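Local atomic coordinates of fluvirucin B1 DH domain from module 1 (Actinomadura vulgaris, PDB entry 6OBV), a protein that probably catalyses the dehydration of a beta-hydroxyacyl polyketide intermediate, as the dehydratase domain of module 1 in fluvirucin B1 biosynthesis. Residues Phe250-Val255 / Ala290-Leu295; Arg129-Val134 / Ala148-Ala153; Ala208-Asp213 / Pro227-Ala232. All coordinates share one frame; numbering follows the deposited sequence.

Contact 1: Phe250-Val255 / Ala290-Leu295; sequences FAWNGV and AGITSL
Trp252 and Leu295 form a non-hydrogen-bonded pair of two antiparallel strands, and they carry the apolar side of the contact. The CD1 methyl of Leu295 sits over the indole face, 3.7 Å from the centroid of the six-membered ring, as a CH-pi contact. With CG of Leu295 anti to the backbone N (chi1 167°), the leucine runs alongside the tryptophan. Ile292 CD1 meets the ring at its edge, 4.1 Å from Trp252 CZ3, while Ile292 CG1 lies beside Val255 CG2.

The backbone bonds run from Asn253 N to Ser294 O (2.8 Å) and from Ser294 N back to Asn253 O (3.0 Å). Thr293 and Ser294 both face Asn253, a classic beta bulge, where both strands turn a corner. There Gly254 O accepts Thr293 N (3.0 Å) from above its carbonyl plane, with a weak bond from Thr293 OG1.

On the Asn253 and Ser294 face, a water links Asn253 OD1 (2.6 Å) to Ser294 OG (3.0 Å).

In this double hotdog fold, strand 247-257 also pairs with strand 97-103, and helix 79-92 packs through Thr80 and Val83 against Trp252, so the Trp252 face of the strands lies against that helix.

Contact 2: Arg129-Val134 / Ala148-Ala153; sequences RREVAV and AGTLTA
Arg130 and Leu151 form a hydrogen-bonded pair near the open end of a beta hairpin, whose antiparallel strands 130-137 and 144-152 belong to the first half of the double hotdog fold. Arg130 N donates to Leu151 O at 2.9 Å, and Leu151 N returns to Arg130 O at 2.7 Å, approaching close to the axis of that carbonyl. Two residues further on, Val132 and Gly149 repeat the exchange less evenly. Gly149 N reaches Val132 O at 2.9 Å, whereas the bond from Val132 N to Gly149 O is longer, 3.2 Å, and comes from well above the carbonyl plane.

The side chains divide between two faces. On one, Val132 and Leu151 cross at about a right angle, Leu151 CD1 lying 3.7 Å from Val132 CB. The CG1 branch of Val132 stands between its own backbone N and carbonyl carbon (chi1 64°), which sets it over the side-chain-free Gly149, 3.7 Å from Gly149 C. On the other face, the bent side chain of Arg129 curls back over Thr150, so that the CG2 methyl of Thr150 rests against a face of the guanidinium, 3.5 Å from Arg129 NH2.

Outer residues probably orient these groups. Arg129 is held by salt bridges to Glu99, on the adjacent strand 97-103, and to Asp127; the two carboxylates probably determine how the guanidinium is turned above the threonine. Val119 and Val121 of strand 115-121 and Leu98 of strand 97-103 pack against the Val132 and Leu151 face. Arg130, on that same face, extends away from the partner strand, and its NH1 is hydrogen-bonded to the backbone oxygen of Thr122.

Contact 3: Ala208-Asp213 / Pro227-Ala232; sequences AEVELD and PALLDA
Val210 presses its CG1 methyl onto the CB of Ala232, joining a strand of the second half of the double hotdog fold to the helix its sheet wraps around. At 3.4 Å, Val210 CG1 and Ala232 CB are closer than carbon atoms usually pack. The same CG1, anti to the backbone N (chi1 -173°), also meets Leu229 CD1 at 3.8 Å, so a single branch touches two residues about one helical turn apart.

No hydrogen bond crosses this buried contact; apolar carbons make it. Strand 208-211 and helix 227-232 run nearly antiparallel, their segment axes inclined at 159° with a closest approach of 8.2 Å. Beyond the strand end, Leu212 brings its CD2 branch back to the helix and crosses Leu229 at about a right angle, with CD2 lying 3.6 Å from Leu229 CB. Ala228 CB touches the same methyl more loosely. Leu229 is therefore gripped at both ends, its CB by Leu212 and its CD1 by Val210.

Around this core, Val265 and Val267 of strand 264-271 add to the apolar layer. On the strand's other face Glu209 and Glu211 both form salt bridges with Arg198. Asp231, which takes no part in the contact and bonds His235 through OD2, matches the Asp-x-x-x-His form of the family motif in which dehydratase relatives carry the catalytic aspartate, and helix 227-232 is thus the one that carries this probable catalytic residue.

At the start of the helix, Leu212 CD2 also reaches the backbone, 3.5 Å from Leu229 N.

The three contacts illustrate how contacts in both halves of a double hotdog fold can be related through shared strands and helices. Strand 97-103 lies between strands 144-152 and 247-257, so it separates contact 2 from contact 1, whose centres are 13 Å apart and whose nearest atoms are about 7 Å apart. Contact 1 touches contact 3 directly: Ile292 CD1 packs on Leu230 CD1 at 4.0 Å, bringing strand 288-299 against the helix that holds Asp231, a probable catalytic residue. Thr80 of helix 79-92 meets both Trp252 and Asp231, a second route between these two. Contacts 2 and 3 lie on opposite sides of the chain's centre, their own centres 25 Å apart.

Contact 1: Phe250-Val255 / Ala290-Leu295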
loop_
_atom_site.group_PDB
_atom_site.type_symbol
_atom_site.label_atom_id
_atom_site.label_comp_id
_atom_site.label_asym_id
_atom_site.label_seq_id
_atom_site.Cartn_x
_atom_site.Cartn_y
_atom_site.Cartn_z
ATOM N N PHE A 250 -4.108 -2.728 27.695
ATOM C CA PHE A 250 -2.889 -2.004 27.384
ATOM C C PHE A 250 -1.849 -2.908 26.723
ATOM O O PHE A 250 -1.281 -2.539 25.689
ATOM C CB PHE A 250 -2.337 -1.355 28.655
ATOM C CG PHE A 250 -0.949 -0.808 28.503
ATOM C CD1 PHE A 250 -0.709 0.303 27.710
ATOM C CD2 PHE A 250 0.121 -1.401 29.164
ATOM C CE1 PHE A 250 0.584 0.810 27.570
ATOM C CE2 PHE A 250 1.409 -0.913 29.026
ATOM C CZ PHE A 250 1.642 0.200 28.228
ATOM N N ALA A 251 -1.591 -4.091 27.288
ATOM C CA ALA A 251 -0.570 -4.991 26.747
ATOM C C ALA A 251 -1.113 -6.404 26.629
ATOM O O ALA A 251 -1.742 -6.917 27.566
ATOM C CB ALA A 251 0.690 -4.995 27.616
ATOM N N TRP A 252 -0.854 -7.036 25.485
ATOM C CA TRP A 252 -1.303 -8.393 25.198
ATOM C C TRP A 252 -0.089 -9.282 24.979
ATOM O O TRP A 252 0.890 -8.851 24.364
ATOM C CB TRP A 252 -2.188 -8.421 23.952
ATOM C CG TRP A 252 -3.352 -7.457 23.990
ATOM C CD1 TRP A 252 -3.302 -6.098 23.863
ATOM C CD2 TRP A 252 -4.734 -7.795 24.147
ATOM N NE1 TRP A 252 -4.572 -5.566 23.946
ATOM C CE2 TRP A 252 -5.468 -6.589 24.119
ATOM C CE3 TRP A 252 -5.424 -9.003 24.312
ATOM C CZ2 TRP A 252 -6.854 -6.555 24.239
ATOM C CZ3 TRP A 252 -6.804 -8.966 24.442
ATOM C CH2 TRP A 252 -7.502 -7.752 24.402
ATOM N N ASN A 253 -0.142 -10.522 25.484
ATOM C CA ASN A 253 0.875 -11.517 25.157
ATOM C C ASN A 253 0.226 -12.848 24.843
ATOM O O ASN A 253 -0.724 -13.256 25.512
ATOM C CB ASN A 253 1.892 -11.704 26.281
ATOM C CG ASN A 253 2.597 -10.406 26.623
ATOM O OD1 ASN A 253 1.973 -9.483 27.164
ATOM N ND2 ASN A 253 3.890 -10.307 26.280
ATOM N N GLY A 254 0.754 -13.512 23.823
ATOM C CA GLY A 254 0.357 -14.861 23.473
ATOM C C GLY A 254 -1.092 -14.914 23.063
ATOM O O GLY A 254 -1.878 -15.627 23.688
ATOM N N VAL A 255 -1.466 -14.149 22.040
ATOM C CA VAL A 255 -2.833 -14.130 21.527
ATOM C C VAL A 255 -2.878 -15.053 20.322
ATOM O O VAL A 255 -2.243 -14.789 19.295
ATOM C CB VAL A 255 -3.293 -12.713 21.170
ATOM C CG1 VAL A 255 -4.732 -12.742 20.638
ATOM C CG2 VAL A 255 -3.221 -11.825 22.388
ATOM N N ALA A 290 -10.128 -18.895 20.999
ATOM C CA ALA A 290 -8.964 -18.038 21.136
ATOM C C ALA A 290 -8.362 -18.273 22.504
ATOM O O ALA A 290 -9.043 -18.726 23.434
ATOM C CB ALA A 290 -9.311 -16.555 20.957
ATOM N N GLY A 291 -7.077 -17.986 22.606
ATOM C CA GLY A 291 -6.394 -17.989 23.889
ATOM C C GLY A 291 -5.606 -16.708 24.012
ATOM O O GLY A 291 -4.983 -16.253 23.054
ATOM N N ILE A 292 -5.672 -16.105 25.184
ATOM C CA ILE A 292 -4.849 -14.943 25.509
ATOM C C ILE A 292 -4.027 -15.312 26.734
ATOM O O ILE A 292 -4.582 -15.547 27.817
ATOM C CB ILE A 292 -5.688 -13.689 25.767
ATOM C CG1 ILE A 292 -6.383 -13.238 24.480
ATOM C CG2 ILE A 292 -4.806 -12.586 26.311
ATOM C CD1 ILE A 292 -7.846 -12.917 24.675
ATOM N N THR A 293 -2.708 -15.395 26.565
ATOM C CA THR A 293 -1.874 -15.780 27.701
ATOM C C THR A 293 -1.848 -14.691 28.764
ATOM O O THR A 293 -1.969 -14.980 29.957
ATOM C CB THR A 293 -0.460 -16.107 27.234
ATOM O OG1 THR A 293 -0.524 -17.180 26.283
ATOM C CG2 THR A 293 0.399 -16.520 28.420
ATOM N N SER A 294 -1.719 -13.435 28.361
ATOM C CA SER A 294 -1.661 -12.369 29.349
ATOM C C SER A 294 -2.273 -11.100 28.791
ATOM O O SER A 294 -1.944 -10.683 27.674
ATOM C CB SER A 294 -0.224 -12.101 29.769
ATOM O OG SER A 294 -0.182 -11.026 30.670
ATOM N N LEU A 295 -3.135 -10.473 29.585
ATOM C CA LEU A 295 -3.668 -9.154 29.265
ATOM C C LEU A 295 -3.451 -8.250 30.471
ATOM O O LEU A 295 -3.866 -8.589 31.582
ATOM C CB LEU A 295 -5.158 -9.219 28.897
ATOM C CG LEU A 295 -5.860 -7.857 28.847
ATOM C CD1 LEU A 295 -5.257 -6.963 27.762
ATOM C CD2 LEU A 295 -7.364 -8.023 28.682
HETATM O O HOH W 1 0.155 -8.671 28.809
#

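Contact 2: Arg129-Val134 / Ala148-Ala153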
loop_
_atom_site.group_PDB
_atom_site.type_symbol
_atom_site.label_atom_id
_atom_site.label_comp_id
_atom_site.label_asym_id
_atom_site.label_seq_id
_atom_site.Cartn_x
_atom_site.Cartn_y
_atom_site.Cartn_z
ATOM N N ARG A 129 10.196 -14.243 13.442
ATOM C CA ARG A 129 9.344 -13.279 14.114
ATOM C C ARG A 129 9.269 -12.002 13.284
ATOM O O ARG A 129 10.251 -11.597 12.658
ATOM C CB ARG A 129 9.868 -12.993 15.531
ATOM C CG ARG A 129 9.689 -14.196 16.490
ATOM C CD ARG A 129 10.542 -14.132 17.766
ATOM N NE ARG A 129 10.049 -13.101 18.667
ATOM C CZ ARG A 129 10.644 -11.920 18.811
ATOM N NH1 ARG A 129 11.751 -11.659 18.121
ATOM N NH2 ARG A 129 10.145 -11.003 19.632
ATOM N N ARG A 130 8.083 -11.399 13.258
ATOM C CA ARG A 130 7.804 -10.189 12.489
ATOM C C ARG A 130 7.313 -9.090 13.420
ATOM O O ARG A 130 6.571 -9.358 14.376
ATOM C CB ARG A 130 6.745 -10.438 11.413
ATOM C CG ARG A 130 7.138 -11.434 10.346
ATOM C CD ARG A 130 6.044 -11.519 9.302
ATOM N NE ARG A 130 6.281 -12.516 8.251
ATOM C CZ ARG A 130 6.738 -12.221 7.039
ATOM N NH1 ARG A 130 7.053 -10.964 6.723
ATOM N NH2 ARG A 130 6.893 -13.183 6.148
ATOM N N GLU A 131 7.737 -7.856 13.143
ATOM C CA GLU A 131 7.240 -6.701 13.869
ATOM C C GLU A 131 5.981 -6.201 13.176
ATOM O O GLU A 131 5.877 -6.239 11.946
ATOM C CB GLU A 131 8.281 -5.584 13.937
ATOM C CG GLU A 131 9.354 -5.790 14.967
ATOM C CD GLU A 131 10.368 -6.846 14.531
ATOM O OE1 GLU A 131 11.043 -6.649 13.488
ATOM O OE2 GLU A 131 10.480 -7.885 15.230
ATOM N N VAL A 132 5.012 -5.767 13.975
ATOM C CA VAL A 132 3.742 -5.277 13.464
ATOM C C VAL A 132 3.459 -3.961 14.160
ATOM O O VAL A 132 3.897 -3.738 15.294
ATOM C CB VAL A 132 2.596 -6.292 13.677
ATOM C CG1 VAL A 132 2.345 -6.518 15.153
ATOM C CG2 VAL A 132 1.305 -5.856 12.943
ATOM N N ALA A 133 2.789 -3.061 13.443
ATOM C CA ALA A 133 2.419 -1.746 13.944
ATOM C C ALA A 133 1.094 -1.366 13.301
ATOM O O ALA A 133 0.836 -1.742 12.160
ATOM C CB ALA A 133 3.507 -0.696 13.637
ATOM N N VAL A 134 0.231 -0.666 14.046
ATOM C CA VAL A 134 -1.029 -0.144 13.506
ATOM C C VAL A 134 -0.990 1.380 13.594
ATOM O O VAL A 134 -0.787 1.936 14.679
ATOM C CB VAL A 134 -2.266 -0.694 14.242
ATOM C CG1 VAL A 134 -3.554 -0.211 13.557
ATOM C CG2 VAL A 134 -2.273 -2.216 14.272
ATOM N N ALA A 148 1.825 -1.483 18.671
ATOM C CA ALA A 148 3.055 -2.035 18.130
ATOM C C ALA A 148 3.326 -3.338 18.848
ATOM O O ALA A 148 3.100 -3.441 20.058
ATOM C CB ALA A 148 4.243 -1.085 18.311
ATOM N N GLY A 149 3.797 -4.330 18.105
ATOM C CA GLY A 149 4.168 -5.565 18.761
ATOM C C GLY A 149 4.911 -6.541 17.883
ATOM O O GLY A 149 5.701 -6.129 17.028
ATOM N N THR A 150 4.662 -7.839 18.088
ATOM C CA THR A 150 5.419 -8.891 17.428
ATOM C C THR A 150 4.518 -10.073 17.112
ATOM O O THR A 150 3.769 -10.552 17.976
ATOM C CB THR A 150 6.590 -9.343 18.301
ATOM O OG1 THR A 150 7.498 -8.251 18.467
ATOM C CG2 THR A 150 7.318 -10.496 17.651
ATOM N N LEU A 151 4.596 -10.525 15.868
ATOM C CA LEU A 151 3.954 -11.742 15.405
ATOM C C LEU A 151 4.981 -12.860 15.310
ATOM O O LEU A 151 6.153 -12.621 15.010
ATOM C CB LEU A 151 3.305 -11.519 14.040
ATOM C CG LEU A 151 2.215 -10.445 14.027
ATOM C CD1 LEU A 151 2.090 -9.760 12.644
ATOM C CD2 LEU A 151 0.886 -11.065 14.467
ATOM N N THR A 152 4.528 -14.087 15.577
ATOM C CA THR A 152 5.352 -15.281 15.453
ATOM C C THR A 152 4.510 -16.369 14.801
ATOM O O THR A 152 3.288 -16.250 14.687
ATOM C CB THR A 152 5.910 -15.746 16.819
ATOM O OG1 THR A 152 6.779 -16.869 16.634
ATOM C CG2 THR A 152 4.795 -16.160 17.778
ATOM N N ALA A 153 5.173 -17.418 14.323
ATOM C CA ALA A 153 4.452 -18.600 13.875
ATOM C C ALA A 153 4.330 -19.647 14.969
ATOM O O ALA A 153 3.554 -20.598 14.813
ATOM C CB ALA A 153 5.131 -19.209 12.651
#

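Contact 3: Ala208-Asp213 / Pro227-Ala232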
loop_
_atom_site.group_PDB
_atom_site.type_symbol
_atom_site.label_atom_id
_atom_site.label_comp_id
_atom_site.label_asym_id
_atom_site.label_seq_id
_atom_site.Cartn_x
_atom_site.Cartn_y
_atom_site.Cartn_z
ATOM N N ALA A 208 -17.756 -17.026 31.844
ATOM C CA ALA A 208 -18.732 -16.129 31.245
ATOM C C ALA A 208 -19.259 -16.735 29.960
ATOM O O ALA A 208 -18.592 -17.537 29.299
ATOM C CB ALA A 208 -18.134 -14.745 30.947
ATOM N N GLU A 209 -20.480 -16.353 29.619
ATOM C CA GLU A 209 -21.005 -16.543 28.278
ATOM C C GLU A 209 -21.335 -15.170 27.724
ATOM O O GLU A 209 -21.952 -14.352 28.415
ATOM C CB GLU A 209 -22.232 -17.445 28.276
ATOM C CG GLU A 209 -21.956 -18.824 28.793
ATOM C CD GLU A 209 -23.177 -19.733 28.739
ATOM O OE1 GLU A 209 -24.286 -19.235 28.443
ATOM O OE2 GLU A 209 -23.019 -20.951 28.987
ATOM N N VAL A 210 -20.897 -14.921 26.490
ATOM C CA VAL A 210 -20.957 -13.614 25.846
ATOM C C VAL A 210 -21.506 -13.805 24.434
ATOM O O VAL A 210 -21.074 -14.718 23.722
ATOM C CB VAL A 210 -19.564 -12.959 25.798
ATOM C CG1 VAL A 210 -19.674 -11.546 25.295
ATOM C CG2 VAL A 210 -18.906 -13.005 27.153
ATOM N N GLU A 211 -22.462 -12.957 24.033
ATOM C CA GLU A 211 -23.121 -13.078 22.735
ATOM C C GLU A 211 -23.248 -11.710 22.075
ATOM O O GLU A 211 -23.589 -10.727 22.740
ATOM C CB GLU A 211 -24.526 -13.691 22.851
ATOM C CG GLU A 211 -24.664 -14.909 23.778
ATOM C CD GLU A 211 -26.102 -15.143 24.238
ATOM O OE1 GLU A 211 -27.033 -14.569 23.630
ATOM O OE2 GLU A 211 -26.299 -15.900 25.211
ATOM N N LEU A 212 -23.007 -11.657 20.760
ATOM C CA LEU A 212 -23.218 -10.424 20.015
ATOM C C LEU A 212 -24.709 -10.143 19.840
ATOM O O LEU A 212 -25.527 -11.058 19.759
ATOM C CB LEU A 212 -22.578 -10.512 18.633
ATOM C CG LEU A 212 -21.071 -10.664 18.556
ATOM C CD1 LEU A 212 -20.661 -10.856 17.110
ATOM C CD2 LEU A 212 -20.435 -9.417 19.128
ATOM N N ASP A 213 -25.055 -8.854 19.789
ATOM C CA ASP A 213 -26.349 -8.430 19.269
ATOM C C ASP A 213 -26.534 -8.944 17.845
ATOM O O ASP A 213 -25.572 -9.290 17.150
ATOM C CB ASP A 213 -26.455 -6.908 19.246
ATOM C CG ASP A 213 -27.033 -6.335 20.507
ATOM O OD1 ASP A 213 -27.126 -7.055 21.532
ATOM O OD2 ASP A 213 -27.385 -5.136 20.460
ATOM N N PRO A 227 -14.416 -7.538 17.136
ATOM C CA PRO A 227 -13.864 -6.749 18.252
ATOM C C PRO A 227 -14.861 -6.513 19.381
ATOM O O PRO A 227 -14.449 -6.426 20.546
ATOM C CB PRO A 227 -13.431 -5.440 17.573
ATOM C CG PRO A 227 -13.100 -5.854 16.158
ATOM C CD PRO A 227 -14.081 -6.961 15.820
ATOM N N ALA A 228 -16.163 -6.427 19.085
ATOM C CA ALA A 228 -17.130 -6.250 20.162
ATOM C C ALA A 228 -17.332 -7.528 20.949
ATOM O O ALA A 228 -17.643 -7.469 22.147
ATOM C CB ALA A 228 -18.477 -5.764 19.618
ATOM N N LEU A 229 -17.169 -8.690 20.307
ATOM C CA LEU A 229 -17.262 -9.950 21.038
ATOM C C LEU A 229 -16.042 -10.168 21.921
ATOM O O LEU A 229 -16.176 -10.611 23.064
ATOM C CB LEU A 229 -17.432 -11.123 20.074
ATOM C CG LEU A 229 -17.575 -12.498 20.728
ATOM C CD1 LEU A 229 -18.718 -12.528 21.729
ATOM C CD2 LEU A 229 -17.782 -13.590 19.664
ATOM N N LEU A 230 -14.845 -9.875 21.415
ATOM C CA LEU A 230 -13.657 -10.079 22.235
ATOM C C LEU A 230 -13.630 -9.101 23.393
ATOM O O LEU A 230 -13.213 -9.456 24.500
ATOM C CB LEU A 230 -12.370 -9.959 21.410
ATOM C CG LEU A 230 -11.085 -10.201 22.226
ATOM C CD1 LEU A 230 -11.157 -11.533 22.945
ATOM C CD2 LEU A 230 -9.812 -10.113 21.378
ATOM N N ASP A 231 -14.100 -7.874 23.175
ATOM C CA ASP A 231 -14.085 -6.910 24.266
ATOM C C ASP A 231 -15.030 -7.324 25.385
ATOM O O ASP A 231 -14.693 -7.208 26.565
ATOM C CB ASP A 231 -14.450 -5.519 23.773
ATOM C CG ASP A 231 -14.293 -4.473 24.868
ATOM O OD1 ASP A 231 -13.143 -4.256 25.289
ATOM O OD2 ASP A 231 -15.299 -3.896 25.335
ATOM N N ALA A 232 -16.224 -7.799 25.041
ATOM C CA ALA A 232 -17.154 -8.152 26.098
ATOM C C ALA A 232 -16.711 -9.404 26.828
ATOM O O ALA A 232 -17.096 -9.610 27.983
ATOM C CB ALA A 232 -18.559 -8.327 25.529
#